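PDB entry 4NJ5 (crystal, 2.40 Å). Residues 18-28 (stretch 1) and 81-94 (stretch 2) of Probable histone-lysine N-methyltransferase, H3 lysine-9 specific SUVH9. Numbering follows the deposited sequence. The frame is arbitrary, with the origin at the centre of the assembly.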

ATOM      1  N   LYS A  18      -9.517   9.399  -0.338  1.00 22.86           N
ATOM      2  CA  LYS A  18      -9.109  10.600  -1.069  1.00 24.14           C
ATOM      3  C   LYS A  18      -7.951  11.339  -0.384  1.00 23.48           C
ATOM      4  O   LYS A  18      -7.017  11.820  -1.046  1.00 22.07           O
ATOM      5  CB  LYS A  18     -10.297  11.548  -1.253  1.00 36.83           C
ATOM      6  CG  LYS A  18     -11.341  11.062  -2.247  1.00 41.75           C
ATOM      7  CD  LYS A  18     -10.790  11.069  -3.663  1.00 49.91           C
ATOM      8  CE  LYS A  18     -11.799  10.518  -4.661  1.00 57.41           C
ATOM      9  NZ  LYS A  18     -13.050  11.330  -4.710  1.00 63.24           N
ATOM     10  N   THR A  19      -8.012  11.424   0.941  1.00 22.23           N
ATOM     11  CA  THR A  19      -6.967  12.110   1.685  1.00 21.75           C
ATOM     12  C   THR A  19      -5.623  11.425   1.485  1.00 20.58           C
ATOM     13  O   THR A  19      -4.611  12.085   1.233  1.00 20.51           O
ATOM     14  CB  THR A  19      -7.276  12.186   3.194  1.00 21.86           C
ATOM     15  OG1 THR A  19      -8.548  12.815   3.398  1.00 23.26           O
ATOM     16  CG2 THR A  19      -6.197  12.988   3.910  1.00 21.61           C
ATOM     17  N   ARG A  20      -5.611  10.101   1.590  1.00 20.18           N
ATOM     18  CA  ARG A  20      -4.367   9.357   1.440  1.00 21.28           C
ATOM     19  C   ARG A  20      -3.818   9.471   0.021  1.00 21.59           C
ATOM     20  O   ARG A  20      -2.600   9.584  -0.180  1.00 20.74           O
ATOM     21  CB  ARG A  20      -4.541   7.895   1.864  1.00 18.77           C
ATOM     22  CG  ARG A  20      -4.846   7.737   3.354  1.00 18.68           C
ATOM     23  CD  ARG A  20      -4.511   6.344   3.872  1.00 18.34           C
ATOM     24  NE  ARG A  20      -3.073   6.083   3.870  1.00 25.94           N
ATOM     25  CZ  ARG A  20      -2.505   5.027   4.446  1.00 23.89           C
ATOM     26  NH1 ARG A  20      -3.253   4.133   5.080  1.00 21.44           N
ATOM     27  NH2 ARG A  20      -1.190   4.869   4.397  1.00 17.50           N
ATOM     28  N   MET A  21      -4.720   9.465  -0.958  1.00 20.80           N
ATOM     29  CA  MET A  21      -4.309   9.654  -2.349  1.00 21.37           C
ATOM     30  C   MET A  21      -3.617  11.002  -2.549  1.00 22.25           C
ATOM     31  O   MET A  21      -2.570  11.092  -3.212  1.00 20.57           O
ATOM     32  CB  MET A  21      -5.507   9.533  -3.286  1.00 22.55           C
ATOM     33  CG  MET A  21      -5.620   8.190  -3.970  1.00 21.44           C
ATOM     34  SD  MET A  21      -6.812   8.262  -5.316  1.00 26.57           S
ATOM     35  CE  MET A  21      -8.328   8.455  -4.382  1.00 27.34           C
ATOM     36  N   ILE A  22      -4.202  12.047  -1.969  1.00 21.03           N
ATOM     37  CA  ILE A  22      -3.590  13.368  -2.017  1.00 21.71           C
ATOM     38  C   ILE A  22      -2.219  13.371  -1.349  1.00 23.48           C
ATOM     39  O   ILE A  22      -1.243  13.856  -1.925  1.00 21.70           O
ATOM     40  CB  ILE A  22      -4.478  14.439  -1.359  1.00 25.38           C
ATOM     41  CG1 ILE A  22      -5.705  14.722  -2.228  1.00 28.10           C
ATOM     42  CG2 ILE A  22      -3.692  15.723  -1.136  1.00 24.99           C
ATOM     43  CD1 ILE A  22      -6.584  15.839  -1.696  1.00 27.52           C
ATOM     44  N   TYR A  23      -2.142  12.817  -0.141  1.00 20.57           N
ATOM     45  CA  TYR A  23      -0.880  12.804   0.598  1.00 21.43           C
ATOM     46  C   TYR A  23       0.252  12.126  -0.183  1.00 20.14           C
ATOM     47  O   TYR A  23       1.310  12.726  -0.411  1.00 20.77           O
ATOM     48  CB  TYR A  23      -1.054  12.154   1.974  1.00 20.82           C
ATOM     49  CG  TYR A  23       0.223  12.111   2.784  1.00 20.16           C
ATOM     50  CD1 TYR A  23       0.673  13.233   3.472  1.00 20.63           C
ATOM     51  CD2 TYR A  23       0.978  10.951   2.860  1.00 19.26           C
ATOM     52  CE1 TYR A  23       1.840  13.198   4.210  1.00 20.26           C
ATOM     53  CE2 TYR A  23       2.148  10.908   3.593  1.00 20.12           C
ATOM     54  CZ  TYR A  23       2.574  12.032   4.266  1.00 19.83           C
ATOM     55  OH  TYR A  23       3.737  11.985   4.995  1.00 20.03           O
ATOM     56  N   ASP A  24       0.021  10.887  -0.607  1.00 19.56           N
ATOM     57  CA  ASP A  24       1.050  10.148  -1.337  1.00 26.45           C
ATOM     58  C   ASP A  24       1.405  10.777  -2.692  1.00 28.93           C
ATOM     59  O   ASP A  24       2.581  10.783  -3.089  1.00 30.91           O
ATOM     60  CB  ASP A  24       0.669   8.671  -1.487  1.00 25.10           C
ATOM     61  CG  ASP A  24       0.921   7.876  -0.215  1.00 23.43           C
ATOM     62  OD1 ASP A  24       1.945   8.136   0.454  1.00 24.21           O
ATOM     63  OD2 ASP A  24       0.098   6.995   0.119  1.00 18.69           O
ATOM     64  N   SER A  25       0.406  11.316  -3.391  1.00 32.52           N
ATOM     65  CA  SER A  25       0.683  12.024  -4.640  1.00 31.15           C
ATOM     66  C   SER A  25       1.581  13.237  -4.404  1.00 31.72           C
ATOM     67  O   SER A  25       2.527  13.478  -5.158  1.00 33.34           O
ATOM     68  CB  SER A  25      -0.609  12.462  -5.325  1.00 21.95           C
ATOM     69  OG  SER A  25      -1.383  11.338  -5.690  1.00 21.79           O
ATOM     70  N   LEU A  26       1.277  13.992  -3.351  1.00 22.60           N
ATOM     71  CA  LEU A  26       2.054  15.177  -2.999  1.00 25.86           C
ATOM     72  C   LEU A  26       3.499  14.809  -2.665  1.00 28.43           C
ATOM     73  O   LEU A  26       4.440  15.425  -3.182  1.00 25.15           O
ATOM     74  CB  LEU A  26       1.414  15.902  -1.815  1.00 25.88           C
ATOM     75  CG  LEU A  26       1.405  17.432  -1.807  1.00 28.75           C
ATOM     76  CD1 LEU A  26       1.311  17.924  -0.370  1.00 28.53           C
ATOM     77  CD2 LEU A  26       2.630  18.021  -2.495  1.00 28.77           C
ATOM     78  N   ARG A  27       3.668  13.816  -1.793  1.00 22.86           N
ATOM     79  CA  ARG A  27       4.999  13.302  -1.483  1.00 27.59           C
ATOM     80  C   ARG A  27       5.763  12.997  -2.760  1.00 25.11           C
ATOM     81  O   ARG A  27       6.874  13.494  -2.968  1.00 26.71           O
ATOM     82  CB  ARG A  27       4.912  12.021  -0.655  1.00 28.28           C
ATOM     83  CG  ARG A  27       4.909  12.210   0.843  1.00 26.16           C
ATOM     84  CD  ARG A  27       5.320  10.917   1.540  1.00 27.01           C
ATOM     85  NE  ARG A  27       4.691   9.740   0.941  1.00 26.66           N
ATOM     86  CZ  ARG A  27       5.329   8.851   0.184  1.00 26.37           C
ATOM     87  NH1 ARG A  27       6.624   8.998  -0.069  1.00 25.89           N
ATOM     88  NH2 ARG A  27       4.670   7.815  -0.322  1.00 22.19           N
ATOM     89  N   MET A  28       5.153  12.182  -3.617  1.00 23.34           N
ATOM     90  CA  MET A  28       5.802  11.774  -4.856  1.00 24.13           C
ATOM     91  C   MET A  28       6.177  12.977  -5.720  1.00 25.57           C
ATOM     92  O   MET A  28       7.223  12.983  -6.370  1.00 26.83           O
ATOM     93  CB  MET A  28       4.923  10.787  -5.628  1.00 23.35           C
ATOM     94  CG  MET A  28       4.830   9.418  -4.962  1.00 22.46           C
ATOM     95  SD  MET A  28       3.673   8.302  -5.776  1.00 25.24           S
ATOM     96  CE  MET A  28       4.410   8.194  -7.409  1.00 23.94           C
ATOM     97  N   GLY A  81      -5.753  -1.924  11.404  1.00 22.19           N
ATOM     98  CA  GLY A  81      -4.974  -2.669  10.437  1.00 22.24           C
ATOM     99  C   GLY A  81      -4.444  -1.801   9.317  1.00 23.94           C
ATOM    100  O   GLY A  81      -3.598  -2.237   8.537  1.00 26.72           O
ATOM    101  N   ASP A  82      -4.949  -0.574   9.225  1.00 20.57           N
ATOM    102  CA  ASP A  82      -4.412   0.383   8.267  1.00 19.69           C
ATOM    103  C   ASP A  82      -2.934   0.604   8.560  1.00 18.99           C
ATOM    104  O   ASP A  82      -2.537   0.717   9.719  1.00 18.83           O
ATOM    105  CB  ASP A  82      -5.166   1.711   8.325  1.00 24.33           C
ATOM    106  CG  ASP A  82      -6.556   1.620   7.732  1.00 27.64           C
ATOM    107  OD1 ASP A  82      -6.858   0.599   7.078  1.00 31.62           O
ATOM    108  OD2 ASP A  82      -7.345   2.573   7.909  1.00 27.87           O
ATOM    109  N   ILE A  83      -2.125   0.641   7.505  1.00 23.65           N
ATOM    110  CA  ILE A  83      -0.690   0.850   7.650  1.00 20.67           C
ATOM    111  C   ILE A  83      -0.268   2.226   7.156  1.00 21.21           C
ATOM    112  O   ILE A  83      -0.893   2.803   6.261  1.00 17.74           O
ATOM    113  CB  ILE A  83       0.130  -0.217   6.903  1.00 19.23           C
ATOM    114  CG1 ILE A  83      -0.268  -0.256   5.425  1.00 19.26           C
ATOM    115  CG2 ILE A  83      -0.042  -1.577   7.562  1.00 19.98           C
ATOM    116  CD1 ILE A  83       0.619  -1.140   4.575  1.00 20.03           C
ATOM    117  N   PHE A  84       0.803   2.738   7.754  1.00 17.69           N
ATOM    118  CA  PHE A  84       1.348   4.046   7.421  1.00 17.44           C
ATOM    119  C   PHE A  84       2.869   3.960   7.448  1.00 21.93           C
ATOM    120  O   PHE A  84       3.432   3.106   8.132  1.00 20.37           O
ATOM    121  CB  PHE A  84       0.843   5.092   8.415  1.00 17.18           C
ATOM    122  CG  PHE A  84      -0.653   5.161   8.497  1.00 19.19           C
ATOM    123  CD1 PHE A  84      -1.351   4.359   9.385  1.00 17.33           C
ATOM    124  CD2 PHE A  84      -1.366   6.011   7.668  1.00 21.05           C
ATOM    125  CE1 PHE A  84      -2.729   4.409   9.446  1.00 21.36           C
ATOM    126  CE2 PHE A  84      -2.744   6.069   7.728  1.00 18.34           C
ATOM    127  CZ  PHE A  84      -3.426   5.266   8.618  1.00 17.75           C
ATOM    128  N   PHE A  85       3.537   4.841   6.710  1.00 24.17           N
ATOM    129  CA  PHE A  85       4.989   4.741   6.562  1.00 24.08           C
ATOM    130  C   PHE A  85       5.765   5.877   7.219  1.00 19.31           C
ATOM    131  O   PHE A  85       6.985   5.812   7.339  1.00 20.20           O
ATOM    132  CB  PHE A  85       5.360   4.644   5.085  1.00 21.23           C
ATOM    133  CG  PHE A  85       4.720   3.488   4.383  1.00 21.40           C
ATOM    134  CD1 PHE A  85       5.082   2.189   4.696  1.00 21.98           C
ATOM    135  CD2 PHE A  85       3.756   3.698   3.409  1.00 24.80           C
ATOM    136  CE1 PHE A  85       4.496   1.115   4.049  1.00 26.38           C
ATOM    137  CE2 PHE A  85       3.167   2.630   2.754  1.00 26.25           C
ATOM    138  CZ  PHE A  85       3.536   1.336   3.076  1.00 28.10           C
ATOM    139  N   PHE A  86       5.055   6.917   7.638  1.00 19.75           N
ATOM    140  CA  PHE A  86       5.696   8.076   8.239  1.00 19.79           C
ATOM    141  C   PHE A  86       4.899   8.580   9.432  1.00 25.70           C
ATOM    142  O   PHE A  86       3.673   8.453   9.470  1.00 28.07           O
ATOM    143  CB  PHE A  86       5.844   9.202   7.211  1.00 19.64           C
ATOM    144  CG  PHE A  86       6.595   8.807   5.969  1.00 20.20           C
ATOM    145  CD1 PHE A  86       5.912   8.436   4.820  1.00 19.80           C
ATOM    146  CD2 PHE A  86       7.983   8.816   5.944  1.00 21.36           C
ATOM    147  CE1 PHE A  86       6.596   8.079   3.672  1.00 20.45           C
ATOM    148  CE2 PHE A  86       8.676   8.459   4.795  1.00 22.13           C
ATOM    149  CZ  PHE A  86       7.980   8.090   3.657  1.00 21.64           C
ATOM    150  N   ARG A  87       5.598   9.158  10.404  1.00 21.30           N
ATOM    151  CA  ARG A  87       4.943   9.749  11.562  1.00 19.17           C
ATOM    152  C   ARG A  87       3.991  10.872  11.169  1.00 19.22           C
ATOM    153  O   ARG A  87       2.880  10.950  11.667  1.00 19.61           O
ATOM    154  CB  ARG A  87       5.981  10.270  12.554  1.00 21.23           C
ATOM    155  CG  ARG A  87       6.825   9.206  13.208  1.00 27.15           C
ATOM    156  CD  ARG A  87       6.011   8.382  14.174  1.00 35.98           C
ATOM    157  NE  ARG A  87       6.539   8.430  15.533  1.00 45.98           N
ATOM    158  CZ  ARG A  87       6.034   9.187  16.499  1.00 49.44           C
ATOM    159  NH1 ARG A  87       6.572   9.178  17.710  1.00 52.54           N
ATOM    160  NH2 ARG A  87       4.985   9.950  16.250  1.00 48.34           N
ATOM    161  N   PHE A  88       4.435  11.739  10.269  1.00 19.86           N
ATOM    162  CA  PHE A  88       3.643  12.900   9.870  1.00 23.16           C
ATOM    163  C   PHE A  88       2.341  12.457   9.212  1.00 27.54           C
ATOM    164  O   PHE A  88       1.290  13.095   9.363  1.00 28.23           O
ATOM    165  CB  PHE A  88       4.443  13.768   8.908  1.00 22.99           C
ATOM    166  CG  PHE A  88       4.419  15.229   9.245  1.00 28.33           C
ATOM    167  CD1 PHE A  88       3.338  16.017   8.890  1.00 25.63           C
ATOM    168  CD2 PHE A  88       5.488  15.818   9.902  1.00 30.67           C
ATOM    169  CE1 PHE A  88       3.322  17.369   9.188  1.00 26.51           C
ATOM    170  CE2 PHE A  88       5.474  17.163  10.198  1.00 33.61           C
ATOM    171  CZ  PHE A  88       4.389  17.941   9.838  1.00 31.18           C
ATOM    172  N   GLU A  89       2.428  11.351   8.483  1.00 27.21           N
ATOM    173  CA  GLU A  89       1.264  10.731   7.869  1.00 24.85           C
ATOM    174  C   GLU A  89       0.169  10.495   8.911  1.00 27.17           C
ATOM    175  O   GLU A  89      -1.011  10.716   8.642  1.00 29.03           O
ATOM    176  CB  GLU A  89       1.670   9.412   7.205  1.00 17.92           C
ATOM    177  CG  GLU A  89       0.626   8.824   6.291  1.00 17.64           C
ATOM    178  CD  GLU A  89       1.149   7.640   5.493  1.00 18.02           C
ATOM    179  OE1 GLU A  89       2.322   7.250   5.692  1.00 18.81           O
ATOM    180  OE2 GLU A  89       0.382   7.095   4.669  1.00 17.74           O
ATOM    181  N   LEU A  90       0.573  10.069  10.107  1.00 29.29           N
ATOM    182  CA  LEU A  90      -0.361   9.851  11.207  1.00 27.20           C
ATOM    183  C   LEU A  90      -1.059  11.143  11.613  1.00 27.31           C
ATOM    184  O   LEU A  90      -2.208  11.122  12.053  1.00 26.93           O
ATOM    185  CB  LEU A  90       0.362   9.255  12.413  1.00 17.87           C
ATOM    186  CG  LEU A  90       1.056   7.917  12.162  1.00 18.87           C
ATOM    187  CD1 LEU A  90       1.820   7.470  13.401  1.00 18.57           C
ATOM    188  CD2 LEU A  90       0.043   6.864  11.746  1.00 17.27           C
ATOM    189  N   CYS A  91      -0.356  12.263  11.471  1.00 28.20           N
ATOM    190  CA  CYS A  91      -0.935  13.566  11.770  1.00 28.33           C
ATOM    191  C   CYS A  91      -1.970  13.910  10.714  1.00 29.06           C
ATOM    192  O   CYS A  91      -3.047  14.423  11.030  1.00 35.99           O
ATOM    193  CB  CYS A  91       0.142  14.653  11.808  1.00 24.33           C
ATOM    194  SG  CYS A  91       1.485  14.334  12.955  1.00 35.06           S
ATOM    195  N   VAL A  92      -1.634  13.630   9.458  1.00 20.98           N
ATOM    196  CA  VAL A  92      -2.568  13.861   8.359  1.00 26.44           C
ATOM    197  C   VAL A  92      -3.893  13.127   8.586  1.00 25.91           C
ATOM    198  O   VAL A  92      -4.966  13.684   8.358  1.00 23.83           O
ATOM    199  CB  VAL A  92      -1.966  13.445   7.000  1.00 26.46           C
ATOM    200  CG1 VAL A  92      -3.000  13.593   5.889  1.00 22.58           C
ATOM    201  CG2 VAL A  92      -0.721  14.274   6.697  1.00 27.01           C
ATOM    202  N   MET A  93      -3.812  11.886   9.060  1.00 19.67           N
ATOM    203  CA  MET A  93      -5.009  11.084   9.295  1.00 19.81           C
ATOM    204  C   MET A  93      -5.612  11.267  10.686  1.00 24.45           C
ATOM    205  O   MET A  93      -6.507  10.520  11.077  1.00 25.77           O
ATOM    206  CB  MET A  93      -4.730   9.602   9.036  1.00 28.86           C
ATOM    207  CG  MET A  93      -5.335   9.093   7.739  1.00 29.50           C
ATOM    208  SD  MET A  93      -4.940  10.175   6.353  1.00 34.87           S
ATOM    209  CE  MET A  93      -3.179   9.887   6.199  1.00 36.59           C
ATOM    210  N   GLY A  94      -5.120  12.254  11.430  1.00 24.59           N
ATOM    211  CA  GLY A  94      -5.679  12.578  12.733  1.00 25.70           C
ATOM    212  C   GLY A  94      -5.510  11.516  13.806  1.00 25.69           C
ATOM    213  O   GLY A  94      -6.182  11.559  14.838  1.00 25.59           O
TER
HETATM  214  O   HOH W   1      -1.087   8.160   2.626  1.00 22.64           O
HETATM  215  O   HOH W   2      -3.713   0.852   5.161  1.00 26.20           O
HETATM  216  O   HOH W   3      -6.306   4.187   5.480  1.00 32.85           O
HETATM  217  O   HOH W   4       3.105   6.774   2.593  1.00 24.41           O

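Helix 18-28 packs against a segment that runs from a short strand, 83-84, into helix 87-92. The two helices run in roughly opposite directions, at 144°, with axes 11.2 Å apart at closest approach, and the contact buries 548 Å².

Arg-20 is the polar centre. Its CA-to-CB bond points sideways, but the guanidinium reaches across to Ile-83 O, which accepts from both Arg-20 NH1 (3.0 Å) and Arg-20 NH2 (2.8 Å). Arg-20 NH2 also forms a salt bridge with Glu-89 OE2 at 2.7 Å, although the angle makes the hydrogen bond weak. Arg-20 NE gives to water 1 at 3.1 Å, and Arg-20 NH1 also gives to water 3 at 3.1 Å. Water 1 lies 2.7 Å from Glu-89 OE2 and can donate to it, though it has more acceptors in reach than protons. Phe-84 CE2 lies over one guanidinium face, 3.3 Å from Arg-20 NH1.

The other carboxylate oxygen of Glu-89 accepts from the backbone of its own stretch: Phe-85 N donates to Glu-89 OE1 at 2.9 Å. Water 4 donates to both Glu-89 OE1 (3.2 Å) and Asp-24 OD1 (2.8 Å), linking two acids that could not bond directly without a shared proton. Asp-24 OD1 also forms a salt bridge with Arg-27 NH2 at 2.9 Å, while Phe-86 CE1 covers one face of that guanidinium.

Apolar contacts lie beside this network: Tyr-23 CD1 meets Val-92 CG2 at 3.7 Å, and Thr-19 CG2 approaches Val-92 CG1 at 3.8 Å.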